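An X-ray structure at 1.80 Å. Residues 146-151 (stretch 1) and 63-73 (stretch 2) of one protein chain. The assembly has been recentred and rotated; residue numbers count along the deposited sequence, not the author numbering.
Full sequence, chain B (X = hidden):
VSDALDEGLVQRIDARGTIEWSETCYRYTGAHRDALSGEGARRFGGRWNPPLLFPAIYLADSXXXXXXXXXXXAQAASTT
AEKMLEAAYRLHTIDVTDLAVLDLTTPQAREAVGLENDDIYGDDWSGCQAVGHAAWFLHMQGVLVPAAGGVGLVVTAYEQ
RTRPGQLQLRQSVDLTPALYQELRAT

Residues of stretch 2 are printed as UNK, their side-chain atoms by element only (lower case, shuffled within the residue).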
# COMPACT_ATOMS: atom_id res chain seq x y z
N PRO B 146 8.38 -43.11 5.16
CA PRO B 146 9.76 -43.60 5.11
C PRO B 146 10.68 -42.53 5.71
O PRO B 146 10.35 -41.34 5.66
CB PRO B 146 10.02 -43.80 3.62
CG PRO B 146 9.11 -42.80 2.95
CD PRO B 146 7.92 -42.57 3.87
N ALA B 147 11.80 -42.94 6.28
CA ALA B 147 12.81 -42.01 6.75
C ALA B 147 14.16 -42.47 6.25
O ALA B 147 14.32 -43.64 5.88
CB ALA B 147 12.79 -41.91 8.27
N ALA B 148 15.13 -41.55 6.23
CA ALA B 148 16.46 -41.87 5.72
C ALA B 148 17.06 -43.09 6.41
O ALA B 148 17.73 -43.89 5.78
CB ALA B 148 17.39 -40.67 5.86
N GLY B 149 16.78 -43.24 7.71
CA GLY B 149 17.36 -44.35 8.44
C GLY B 149 16.41 -45.48 8.81
O GLY B 149 16.78 -46.38 9.56
N GLY B 150 15.19 -45.44 8.28
CA GLY B 150 14.19 -46.46 8.58
C GLY B 150 12.77 -45.94 8.39
O GLY B 150 12.44 -45.44 7.32
N VAL B 151 11.94 -46.04 9.43
CA VAL B 151 10.55 -45.58 9.33
C VAL B 151 10.28 -44.44 10.32
O VAL B 151 10.73 -44.49 11.46
CB VAL B 151 9.56 -46.74 9.57
CG1 VAL B 151 8.13 -46.22 9.62
CG2 VAL B 151 9.72 -47.78 8.47
N UNK B 63 16.23 -46.55 17.52
CA UNK B 63 17.19 -45.57 18.00
C UNK B 63 18.15 -45.17 16.87
O UNK B 63 18.57 -44.01 16.77
c UNK B 63 17.96 -46.11 19.20
N UNK B 64 18.47 -46.14 16.02
CA UNK B 64 19.41 -45.87 14.92
C UNK B 64 18.81 -44.90 13.91
O UNK B 64 19.48 -43.98 13.43
c UNK B 64 20.88 -46.90 13.16
c UNK B 64 20.86 -47.93 12.06
c UNK B 64 19.83 -47.15 14.21
o UNK B 64 21.41 -49.01 12.20
n UNK B 64 20.21 -47.59 10.95
N UNK B 65 17.54 -45.10 13.58
CA UNK B 65 16.85 -44.21 12.65
C UNK B 65 16.74 -42.81 13.24
O UNK B 65 16.85 -41.81 12.52
c UNK B 65 15.48 -44.75 12.29
N UNK B 66 16.50 -42.75 14.55
CA UNK B 66 16.47 -41.46 15.24
C UNK B 66 17.82 -40.75 15.10
O UNK B 66 17.86 -39.55 14.85
s UNK B 66 15.81 -40.07 17.56
c UNK B 66 16.12 -41.65 16.71
N UNK B 67 18.93 -41.50 15.24
CA UNK B 67 20.27 -40.88 15.15
C UNK B 67 20.51 -40.32 13.76
O UNK B 67 21.14 -39.27 13.60
c UNK B 67 21.38 -41.88 15.49
s UNK B 67 21.27 -41.06 18.21
c UNK B 67 21.38 -42.37 16.96
c UNK B 67 19.51 -41.02 18.59
N UNK B 68 20.01 -41.01 12.75
CA UNK B 68 20.11 -40.51 11.39
C UNK B 68 19.39 -39.15 11.28
O UNK B 68 19.88 -38.23 10.64
c UNK B 68 20.37 -42.80 10.43
c UNK B 68 19.55 -41.52 10.38
c UNK B 68 19.55 -40.95 8.96
N UNK B 69 18.24 -39.01 11.95
CA UNK B 69 17.54 -37.72 11.91
C UNK B 69 18.32 -36.65 12.69
O UNK B 69 18.34 -35.48 12.28
c UNK B 69 15.11 -38.33 10.13
c UNK B 69 15.21 -38.77 11.59
o UNK B 69 15.15 -37.12 9.84
c UNK B 69 16.11 -37.86 12.45
o UNK B 69 15.00 -39.21 9.26
N UNK B 70 19.01 -37.05 13.75
CA UNK B 70 19.86 -36.10 14.46
C UNK B 70 20.95 -35.57 13.51
O UNK B 70 21.24 -34.38 13.49
c UNK B 70 19.46 -37.13 16.75
c UNK B 70 21.52 -35.74 16.35
c UNK B 70 20.52 -36.73 15.72
N UNK B 71 21.52 -36.46 12.71
CA UNK B 71 22.53 -36.06 11.72
C UNK B 71 21.98 -35.07 10.69
O UNK B 71 22.65 -34.09 10.34
c UNK B 71 23.70 -38.32 11.81
o UNK B 71 24.03 -39.49 9.74
o UNK B 71 24.80 -40.42 11.56
c UNK B 71 23.06 -37.28 10.96
c UNK B 71 24.21 -39.49 10.98
N UNK B 72 20.80 -35.36 10.17
CA UNK B 72 20.17 -34.50 9.17
C UNK B 72 19.86 -33.12 9.74
O UNK B 72 20.03 -32.12 9.05
c UNK B 72 16.12 -35.54 6.32
n UNK B 72 17.27 -36.20 6.23
c UNK B 72 17.84 -37.01 7.30
n UNK B 72 15.41 -35.58 7.44
n UNK B 72 15.69 -34.82 5.28
c UNK B 72 18.90 -35.13 8.62
c UNK B 72 19.15 -36.42 7.82
N UNK B 73 19.40 -33.06 10.98
CA UNK B 73 19.17 -31.77 11.60
C UNK B 73 20.49 -31.03 11.80
O UNK B 73 20.59 -29.83 11.53
c UNK B 73 18.43 -31.93 12.93
O HOH W 1 15.85 -41.74 9.86
O HOH W 2 14.59 -38.84 6.74

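Stretch 2 is a helix, and from residue 67 on, each backbone N bonds to the O four residues earlier. Stretch 1 is a hairpin: two strand ends joined by a type I turn from Ala147 to Gly150.

Position 63 has one side-chain carbon and lies out of reach of stretch 1. It is Ala63.

Position 64 has three side-chain carbons in a row, the third carrying one oxygen and one nitrogen. Its CB points sideways, but its end comes nearer and touches Gly149. That is an amide at the end of a two-carbon arm, so Gln64. Gln64 NE2 lies 3.9 Å from Gly149 O, too loose for a hydrogen bond.

Position 65 has a single carbon that points toward the turn. The CB of position 65 sits 3.4 Å from Gly149 O and 4.1 Å from Gly150 N. It is Ala65. The backbones come closest here, with Gly149 CA 4.2 Å from Ala65 CA.

Position 66 has one carbon and then a sulfur. Its CA-to-CB bond points away from stretch 1. It is Cys66, with chi1 in t.

Position 67 has an unbranched chain of two carbons, a sulfur and a carbon. It is out of reach of the turn. This thioether is Met67, and it is buried.

Position 68 has three carbons, the first carrying the other two. Its CA-to-CB bond points toward stretch 1, and the fork touches Ala148 and Gly149. A fork at CB without further atoms is Val68. Val68 CG1 is 3.8 Å from Ala148 CB, an apolar contact, and also 3.8 Å from Gly149 N.

Position 69 has three carbons, the third carrying two oxygens. CB points sideways, but the end comes nearer the turn, and the carboxylate touches Ala147 and Ala148. The carboxylate and chain length give Glu69. Chi1 and chi2 are both m. Glu69 OE2 is 3.6 Å from Ala147 CB.

Position 70 has another three-carbon fork, out of reach. It is Val70.

Position 71 again has three carbons ending in two oxygens. It touches nothing on stretch 1. It is Glu71, which touches a crystal neighbour.

Position 72 has three carbons, a nitrogen, and a carbon carrying two more nitrogens. The chain touches Ala148. This guanidinium is Arg72. Arg72 CD is 4.0 Å from Ala148 CB. Arg72 NH1 forms a salt bridge with Glu69 OE1 at 2.9 Å.

Position 73 has one carbon, out of reach. It is Ala73.

The contact is small, burying 276 Å² in all, and no direct hydrogen bond crosses it. Two waters do the polar work. The O of water 1 lies 2.8 Å from Gly149 N, from which it accepts; this water donates to Ala65 O and Glu69 OE2. Water 2 accepts from Ala148 N and donates to Glu69 OE2. One carboxylate oxygen thus serves two turn amides through water, while OE1 pairs with Arg72. Close packing depends on Gly149. A CB there would lie 2.7 Å from Val68 CG2, a clash. At Gly150 the backbone angles alone call for glycine, since a CB would jam against the preceding carbonyl.

Stretch 2 (63-73) AQACMVEVERA
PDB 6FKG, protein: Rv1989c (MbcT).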